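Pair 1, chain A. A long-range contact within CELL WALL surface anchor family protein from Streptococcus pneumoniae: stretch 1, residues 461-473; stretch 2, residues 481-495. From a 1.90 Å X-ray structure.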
# COMPACT_ATOMS: atom_id res chain seq x y z
N ALA A 461 -48.79 -15.51 49.12
CA ALA A 461 -50.22 -15.17 49.31
C ALA A 461 -50.71 -14.21 48.24
O ALA A 461 -49.92 -13.60 47.52
CB ALA A 461 -50.49 -14.62 50.71
N PRO A 462 -52.03 -14.08 48.09
CA PRO A 462 -52.50 -13.04 47.14
C PRO A 462 -51.90 -11.65 47.48
O PRO A 462 -51.83 -11.28 48.65
CB PRO A 462 -54.03 -13.06 47.34
CG PRO A 462 -54.30 -14.51 47.83
CD PRO A 462 -53.15 -14.79 48.73
N ALA A 463 -51.52 -10.93 46.45
CA ALA A 463 -50.80 -9.66 46.47
C ALA A 463 -51.81 -8.51 46.37
O ALA A 463 -52.83 -8.64 45.70
CB ALA A 463 -49.86 -9.59 45.28
N ALA A 464 -51.55 -7.41 47.07
CA ALA A 464 -52.45 -6.25 47.02
C ALA A 464 -51.62 -4.99 46.72
O ALA A 464 -50.48 -4.93 47.15
CB ALA A 464 -53.18 -6.13 48.33
N PHE A 465 -52.14 -4.03 45.95
CA PHE A 465 -51.46 -2.74 45.80
C PHE A 465 -51.82 -1.86 47.01
O PHE A 465 -53.02 -1.65 47.24
CB PHE A 465 -52.05 -2.11 44.54
CG PHE A 465 -51.35 -0.86 44.11
CD1 PHE A 465 -50.05 -0.94 43.59
CD2 PHE A 465 -51.98 0.36 44.25
CE1 PHE A 465 -49.38 0.23 43.19
CE2 PHE A 465 -51.33 1.52 43.85
CZ PHE A 465 -50.03 1.45 43.31
N PRO A 466 -50.83 -1.36 47.78
CA PRO A 466 -51.12 -0.54 48.94
C PRO A 466 -51.63 0.86 48.57
O PRO A 466 -51.19 1.49 47.60
CB PRO A 466 -49.78 -0.46 49.71
CG PRO A 466 -48.81 -1.26 48.97
CD PRO A 466 -49.36 -1.46 47.56
N VAL A 467 -52.58 1.35 49.34
CA VAL A 467 -53.14 2.64 49.01
C VAL A 467 -53.03 3.49 50.27
O VAL A 467 -53.68 3.23 51.27
CB VAL A 467 -54.61 2.53 48.51
CG1 VAL A 467 -55.14 3.93 48.19
CG2 VAL A 467 -54.73 1.65 47.22
N LYS A 468 -52.17 4.50 50.24
CA LYS A 468 -51.98 5.23 51.46
C LYS A 468 -53.19 6.15 51.76
O LYS A 468 -53.93 6.51 50.83
CB LYS A 468 -50.62 5.90 51.40
CG LYS A 468 -50.60 7.07 50.48
CD LYS A 468 -49.20 7.73 50.46
CE LYS A 468 -49.03 8.65 49.24
NZ LYS A 468 -47.83 9.52 49.34
N PRO A 469 -53.40 6.52 53.03
CA PRO A 469 -54.55 7.33 53.37
C PRO A 469 -54.74 8.52 52.42
O PRO A 469 -55.86 8.84 52.04
CB PRO A 469 -54.19 7.84 54.79
CG PRO A 469 -53.37 6.72 55.35
CD PRO A 469 -52.51 6.35 54.19
N GLU A 470 -53.65 9.17 52.02
CA GLU A 470 -53.73 10.34 51.14
C GLU A 470 -54.14 10.08 49.71
O GLU A 470 -54.37 11.05 49.00
CB GLU A 470 -52.39 11.07 51.13
CG GLU A 470 -52.10 11.58 52.55
CD GLU A 470 -51.49 10.52 53.48
OE1 GLU A 470 -51.10 9.40 53.05
OE2 GLU A 470 -51.37 10.87 54.68
N LYS A 471 -54.15 8.82 49.27
CA LYS A 471 -54.55 8.45 47.92
C LYS A 471 -55.89 7.70 47.90
O LYS A 471 -56.40 7.31 46.84
CB LYS A 471 -53.55 7.46 47.36
CG LYS A 471 -52.23 8.02 46.93
CD LYS A 471 -52.40 9.14 45.91
CE LYS A 471 -51.05 9.64 45.39
NZ LYS A 471 -51.16 11.07 44.97
N TYR A 472 -56.42 7.47 49.09
CA TYR A 472 -57.60 6.62 49.20
C TYR A 472 -58.74 7.27 48.40
O TYR A 472 -59.31 6.62 47.54
CB TYR A 472 -58.00 6.41 50.66
CG TYR A 472 -59.29 5.63 50.77
CD1 TYR A 472 -59.31 4.23 50.68
CD2 TYR A 472 -60.51 6.31 50.91
CE1 TYR A 472 -60.52 3.53 50.75
CE2 TYR A 472 -61.73 5.62 50.99
CZ TYR A 472 -61.70 4.22 50.89
OH TYR A 472 -62.85 3.47 50.93
N SER A 473 -59.04 8.55 48.64
CA SER A 473 -60.18 9.18 47.93
C SER A 473 -60.04 9.22 46.40
O SER A 473 -60.97 8.89 45.65
CB SER A 473 -60.47 10.58 48.47
OG SER A 473 -60.67 10.44 49.88
N ALA A 481 -61.43 -1.03 43.10
CA ALA A 481 -62.01 -1.78 44.21
C ALA A 481 -61.07 -1.61 45.41
O ALA A 481 -60.33 -2.53 45.77
CB ALA A 481 -62.12 -3.28 43.79
N VAL A 482 -61.10 -0.44 46.04
CA VAL A 482 -60.26 -0.20 47.21
C VAL A 482 -60.90 -0.78 48.49
O VAL A 482 -62.05 -0.53 48.84
CB VAL A 482 -59.93 1.32 47.36
CG1 VAL A 482 -58.70 1.48 48.23
CG2 VAL A 482 -59.56 1.94 46.00
N ILE A 483 -60.14 -1.55 49.25
CA ILE A 483 -60.61 -1.98 50.57
C ILE A 483 -59.88 -1.13 51.64
O ILE A 483 -58.66 -1.01 51.58
CB ILE A 483 -60.35 -3.49 50.78
CG1 ILE A 483 -61.16 -4.31 49.72
CG2 ILE A 483 -60.66 -3.92 52.24
CD1 ILE A 483 -60.63 -5.70 49.59
N GLY A 484 -60.61 -0.50 52.52
CA GLY A 484 -59.99 0.23 53.61
C GLY A 484 -60.81 1.49 53.78
O GLY A 484 -62.02 1.45 53.54
N ASP A 485 -60.18 2.58 54.20
CA ASP A 485 -60.90 3.82 54.53
C ASP A 485 -59.97 5.05 54.43
O ASP A 485 -58.73 4.88 54.33
CB ASP A 485 -61.53 3.69 55.91
CG ASP A 485 -60.48 3.62 57.03
OD1 ASP A 485 -59.71 4.60 57.28
OD2 ASP A 485 -60.42 2.56 57.71
N PRO A 486 -60.53 6.28 54.44
CA PRO A 486 -59.71 7.48 54.31
C PRO A 486 -58.73 7.75 55.47
O PRO A 486 -57.80 8.54 55.32
CB PRO A 486 -60.73 8.62 54.24
CG PRO A 486 -62.04 7.96 53.94
CD PRO A 486 -61.96 6.62 54.62
N ILE A 487 -58.92 7.11 56.62
CA ILE A 487 -58.05 7.34 57.77
C ILE A 487 -56.82 6.42 57.76
O ILE A 487 -55.70 6.90 57.97
CB ILE A 487 -58.84 7.21 59.04
CG1 ILE A 487 -59.68 8.49 59.16
CG2 ILE A 487 -57.90 7.00 60.23
CD1 ILE A 487 -60.70 8.56 60.29
N ASN A 488 -57.05 5.12 57.50
CA ASN A 488 -56.06 4.05 57.53
C ASN A 488 -55.53 3.74 56.18
O ASN A 488 -54.54 3.04 56.04
CB ASN A 488 -56.70 2.82 58.18
CG ASN A 488 -57.08 3.09 59.62
OD1 ASN A 488 -56.21 3.45 60.45
ND2 ASN A 488 -58.37 2.93 59.96
N GLY A 489 -56.17 4.27 55.14
CA GLY A 489 -55.78 3.90 53.81
C GLY A 489 -56.29 2.49 53.59
O GLY A 489 -57.20 2.06 54.30
N GLY A 490 -55.72 1.77 52.62
CA GLY A 490 -56.20 0.43 52.27
C GLY A 490 -55.34 -0.26 51.23
O GLY A 490 -54.12 -0.07 51.19
N TYR A 491 -55.99 -1.06 50.38
CA TYR A 491 -55.28 -1.93 49.44
C TYR A 491 -56.27 -2.33 48.31
O TYR A 491 -57.48 -2.20 48.48
CB TYR A 491 -54.65 -3.13 50.18
CG TYR A 491 -55.63 -4.05 50.86
CD1 TYR A 491 -56.01 -3.86 52.19
CD2 TYR A 491 -56.16 -5.15 50.18
CE1 TYR A 491 -56.91 -4.72 52.83
CE2 TYR A 491 -57.07 -6.00 50.79
CZ TYR A 491 -57.44 -5.80 52.09
OH TYR A 491 -58.36 -6.70 52.60
N ILE A 492 -55.72 -2.75 47.18
CA ILE A 492 -56.43 -3.17 46.00
C ILE A 492 -55.87 -4.56 45.66
O ILE A 492 -54.67 -4.69 45.37
CB ILE A 492 -56.19 -2.20 44.78
CG1 ILE A 492 -56.73 -0.79 45.11
CG2 ILE A 492 -56.84 -2.83 43.51
CD1 ILE A 492 -56.31 0.32 44.08
N TRP A 493 -56.73 -5.57 45.74
CA TRP A 493 -56.25 -6.90 45.35
C TRP A 493 -55.88 -6.92 43.89
O TRP A 493 -56.65 -6.42 43.06
CB TRP A 493 -57.35 -7.95 45.53
CG TRP A 493 -57.70 -8.27 46.97
CD1 TRP A 493 -58.93 -8.12 47.56
CD2 TRP A 493 -56.83 -8.82 47.97
NE1 TRP A 493 -58.87 -8.54 48.86
CE2 TRP A 493 -57.59 -8.96 49.15
CE3 TRP A 493 -55.48 -9.19 47.99
CZ2 TRP A 493 -57.05 -9.48 50.34
CZ3 TRP A 493 -54.94 -9.72 49.18
CH2 TRP A 493 -55.73 -9.86 50.35
N LEU A 494 -54.72 -7.50 43.56
CA LEU A 494 -54.26 -7.57 42.18
C LEU A 494 -54.49 -8.88 41.43
O LEU A 494 -54.28 -9.97 42.00
CB LEU A 494 -52.76 -7.25 42.09
CG LEU A 494 -52.28 -5.95 42.73
CD1 LEU A 494 -50.77 -5.87 42.76
CD2 LEU A 494 -52.96 -4.69 42.08
N ASN A 495 -54.82 -8.74 40.15
CA ASN A 495 -55.01 -9.89 39.27
C ASN A 495 -54.18 -9.58 38.04
O ASN A 495 -53.95 -8.40 37.70
CB ASN A 495 -56.46 -10.06 38.78
CG ASN A 495 -57.38 -10.73 39.77
OD1 ASN A 495 -57.01 -11.16 40.86
ND2 ASN A 495 -58.64 -10.84 39.36
O HOH W 1 -54.43 -10.67 44.67
O HOH W 2 -52.77 3.12 54.25
O HOH W 3 -57.66 10.61 53.59
O HOH W 4 -63.33 0.93 50.83

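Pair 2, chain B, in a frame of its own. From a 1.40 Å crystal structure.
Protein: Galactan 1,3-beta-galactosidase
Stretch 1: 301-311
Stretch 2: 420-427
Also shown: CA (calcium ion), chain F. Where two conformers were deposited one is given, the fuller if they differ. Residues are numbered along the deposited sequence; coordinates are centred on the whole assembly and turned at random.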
# COMPACT_ATOMS: atom_id res chain seq x y z
N VAL B 301 1.81 5.84 17.32
CA VAL B 301 2.96 5.07 16.86
C VAL B 301 3.54 4.29 18.04
O VAL B 301 3.82 4.86 19.09
CB VAL B 301 4.03 6.00 16.25
CG1 VAL B 301 5.26 5.21 15.85
CG2 VAL B 301 3.45 6.73 15.05
N ALA B 302 3.73 2.98 17.85
CA ALA B 302 4.27 2.15 18.91
C ALA B 302 5.76 2.44 19.09
O ALA B 302 6.49 2.66 18.12
CB ALA B 302 4.09 0.67 18.57
N SER B 303 6.20 2.46 20.34
CA SER B 303 7.61 2.64 20.65
C SER B 303 8.29 1.28 20.74
O SER B 303 7.70 0.30 21.19
CB SER B 303 7.78 3.38 21.97
OG SER B 303 7.31 2.60 23.05
N GLY B 304 9.55 1.23 20.28
CA GLY B 304 10.29 -0.01 20.28
C GLY B 304 11.70 0.19 20.81
O GLY B 304 12.13 1.32 21.05
N THR B 305 12.40 -0.92 20.98
CA THR B 305 13.79 -0.90 21.43
C THR B 305 14.68 -1.33 20.27
O THR B 305 14.48 -2.40 19.69
CB THR B 305 13.97 -1.82 22.63
OG1 THR B 305 13.12 -1.38 23.69
CG2 THR B 305 15.41 -1.79 23.10
N SER B 306 15.65 -0.48 19.92
CA SER B 306 16.51 -0.71 18.77
C SER B 306 17.78 -1.44 19.18
O SER B 306 18.38 -1.12 20.21
CB SER B 306 16.91 0.62 18.13
OG SER B 306 15.84 1.20 17.41
N TYR B 307 18.21 -2.38 18.34
CA TYR B 307 19.47 -3.10 18.52
C TYR B 307 20.22 -3.07 17.20
O TYR B 307 19.69 -3.54 16.18
CB TYR B 307 19.21 -4.56 18.91
CG TYR B 307 18.42 -4.74 20.19
CD1 TYR B 307 17.03 -4.70 20.19
CD2 TYR B 307 19.07 -4.96 21.41
CE1 TYR B 307 16.31 -4.87 21.36
CE2 TYR B 307 18.35 -5.13 22.58
CZ TYR B 307 16.98 -5.07 22.55
OH TYR B 307 16.26 -5.24 23.72
N GLU B 308 21.44 -2.56 17.21
CA GLU B 308 22.25 -2.51 15.99
C GLU B 308 22.82 -3.89 15.69
O GLU B 308 23.36 -4.56 16.58
CB GLU B 308 23.39 -1.51 16.16
CG GLU B 308 22.94 -0.07 16.36
CD GLU B 308 22.25 0.54 15.16
OE1 GLU B 308 22.45 0.07 14.02
OE2 GLU B 308 21.49 1.51 15.35
N ALA B 309 22.72 -4.31 14.43
CA ALA B 309 23.27 -5.61 14.04
C ALA B 309 24.77 -5.67 14.30
O ALA B 309 25.29 -6.72 14.71
CB ALA B 309 22.97 -5.88 12.57
N GLU B 310 25.48 -4.56 14.09
CA GLU B 310 26.93 -4.55 14.23
C GLU B 310 27.38 -4.70 15.67
O GLU B 310 28.55 -4.98 15.91
CB GLU B 310 27.52 -3.30 13.57
CG GLU B 310 27.04 -1.98 14.16
CD GLU B 310 25.78 -1.43 13.50
OE1 GLU B 310 25.01 -2.21 12.89
OE2 GLU B 310 25.60 -0.20 13.57
N ASN B 311 26.48 -4.52 16.64
CA ASN B 311 26.78 -4.78 18.03
C ASN B 311 26.48 -6.22 18.43
O ASN B 311 26.74 -6.60 19.57
CB ASN B 311 26.02 -3.81 18.94
CG ASN B 311 26.50 -2.39 18.80
OD1 ASN B 311 27.65 -2.15 18.43
ND2 ASN B 311 25.63 -1.43 19.08
N ASP B 420 21.93 -7.32 3.75
CA ASP B 420 22.75 -6.73 4.80
C ASP B 420 21.85 -6.19 5.91
O ASP B 420 20.93 -5.41 5.65
CB ASP B 420 23.62 -5.62 4.24
CG ASP B 420 24.62 -6.12 3.21
OD1 ASP B 420 24.94 -7.32 3.23
OD2 ASP B 420 25.10 -5.30 2.40
N LEU B 421 22.14 -6.56 7.16
CA LEU B 421 21.28 -6.22 8.29
C LEU B 421 21.84 -5.01 9.03
O LEU B 421 22.97 -5.04 9.52
CB LEU B 421 21.14 -7.41 9.23
CG LEU B 421 20.07 -7.27 10.32
CD1 LEU B 421 18.64 -7.24 9.73
CD2 LEU B 421 20.19 -8.40 11.34
N ASP B 422 21.03 -3.95 9.11
CA ASP B 422 21.42 -2.69 9.74
C ASP B 422 21.12 -2.71 11.23
O ASP B 422 22.01 -2.43 12.05
CB ASP B 422 20.64 -1.55 9.07
CG ASP B 422 21.01 -0.19 9.60
OD1 ASP B 422 21.94 -0.07 10.41
OD2 ASP B 422 20.36 0.80 9.18
N LYS B 423 19.88 -3.01 11.60
CA LYS B 423 19.44 -3.03 12.99
C LYS B 423 18.09 -3.73 13.02
O LYS B 423 17.49 -4.02 11.97
CB LYS B 423 19.32 -1.62 13.58
CG LYS B 423 18.31 -0.71 12.87
CD LYS B 423 18.06 0.55 13.70
CE LYS B 423 16.90 1.35 13.14
NZ LYS B 423 16.48 2.40 14.12
N ILE B 424 17.61 -3.99 14.23
CA ILE B 424 16.25 -4.46 14.46
C ILE B 424 15.60 -3.54 15.48
O ILE B 424 16.28 -2.92 16.30
CB ILE B 424 16.16 -5.95 14.90
CG1 ILE B 424 16.69 -6.15 16.33
CG2 ILE B 424 16.91 -6.85 13.91
CD1 ILE B 424 16.50 -7.57 16.86
N ILE B 425 14.28 -3.43 15.42
CA ILE B 425 13.50 -2.74 16.44
C ILE B 425 12.47 -3.71 16.96
O ILE B 425 11.68 -4.28 16.19
CB ILE B 425 12.84 -1.45 15.92
CG1 ILE B 425 13.87 -0.53 15.26
CG2 ILE B 425 12.13 -0.75 17.08
CD1 ILE B 425 13.28 0.80 14.74
N VAL B 426 12.48 -3.92 18.27
CA VAL B 426 11.57 -4.85 18.94
C VAL B 426 10.45 -4.04 19.59
O VAL B 426 10.70 -3.19 20.45
CB VAL B 426 12.31 -5.69 19.99
CG1 VAL B 426 11.33 -6.58 20.74
CG2 VAL B 426 13.40 -6.53 19.34
N TYR B 427 9.22 -4.32 19.17
CA TYR B 427 8.06 -3.59 19.66
C TYR B 427 7.31 -4.43 20.69
O TYR B 427 7.67 -5.58 20.95
CB TYR B 427 7.13 -3.23 18.49
CG TYR B 427 7.76 -2.25 17.52
CD1 TYR B 427 7.71 -0.89 17.77
CD2 TYR B 427 8.43 -2.70 16.38
CE1 TYR B 427 8.29 0.01 16.91
CE2 TYR B 427 9.01 -1.80 15.51
CZ TYR B 427 8.94 -0.45 15.79
OH TYR B 427 9.50 0.48 14.95
OXT TYR B 427 6.34 -3.96 21.28
CA CA F . 23.55 -0.40 12.05
O HOH W 5 5.44 -1.29 21.53

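Both pairs are built on two antiparallel strands whose central residues superpose with an RMSD of 0.7 Å. The strand axes run at 154° in pair 1 and 159° in pair 2, with closest approaches of 4.2 and 4.6 Å. The register is the same: Phe A465 faces Ile A492 as Thr B305 faces Val B426, and Val A467 faces Gly A490 as Tyr B307 faces Ile B424. Each of these four couples is closed by two backbone hydrogen bonds, for example Phe A465 N to Ile A492 O (2.7 Å) and Thr B305 N to Val B426 O (2.9 Å). The ladder gains a fifth bond at different ends, from Leu A494 N to Ala A463 O (3.1 Å) in pair 1 and from Ala B309 N to Asp B422 O (3.1 Å) in pair 2.

On the face carrying Val A467 and Ile A492, bulk is distributed differently. At Gly A490 a CB would clash with Ile A483 O, and Val A467 CG2 packs against Ile A492 CD1 (3.8 Å) and Val A482 CG1 (4.1 Å). Tyr A472, the residue most covered in this contact, adds its CE1 3.7 Å from Val A482 CG1. In pair 2 the glycine position holds Ile B424, and the valine position holds Tyr B307, whose CB lies 3.9 Å from Ile B424 CG1 and whose CE1 lies 3.9 Å from Val B426 CG2. Both residues reach the diagonal neighbour, Val A467 touching Ile A492 and Tyr B307 touching Val B426; Tyr B307 also packs on the side chain directly across, where pair 1 has only a glycine.

The opposite face shows a trade at the matched positions Ala A464 and Gly B304. Ala A464 CB packs against both Tyr A491 CD2 (3.6 Å) and Trp A493 CE3 (3.8 Å). At Gly B304 a CB would clash with Ile B425 CG2 and Tyr B427 CD1; without it, Gly B304 CA sits 3.7 Å from Tyr B427 CD1. Trp A493 and Tyr B427 occupy the same place, and each presents its ring edge to a carbonyl, Pro A462 O at 3.5 Å from CZ3 and Ala B302 O at 3.4 Å from CE1, respectively.

The pairs differ most where the first strand ends. Pro A469, which matches Ala B309, has no N-H to give and so cannot make the bond that Ala B309 N makes to Asp B422 O; its CG lies 3.5 Å from Ile A487 O, and its N lies 3.6 Å from Gly A489 CA, where a CB would strike Val A467 O and Pro A469 N. In pair 2 a calcium ion joins the stretches, bound by Glu B308 OE1 (2.3 Å), both carboxylate oxygens of Glu B310, and Asp B422 through O (2.5 Å) and OD1 (2.3 Å). The metal draws together oxygens that would otherwise repel, such as Glu B308 OE1 and Asp B422 O, 3.2 Å apart.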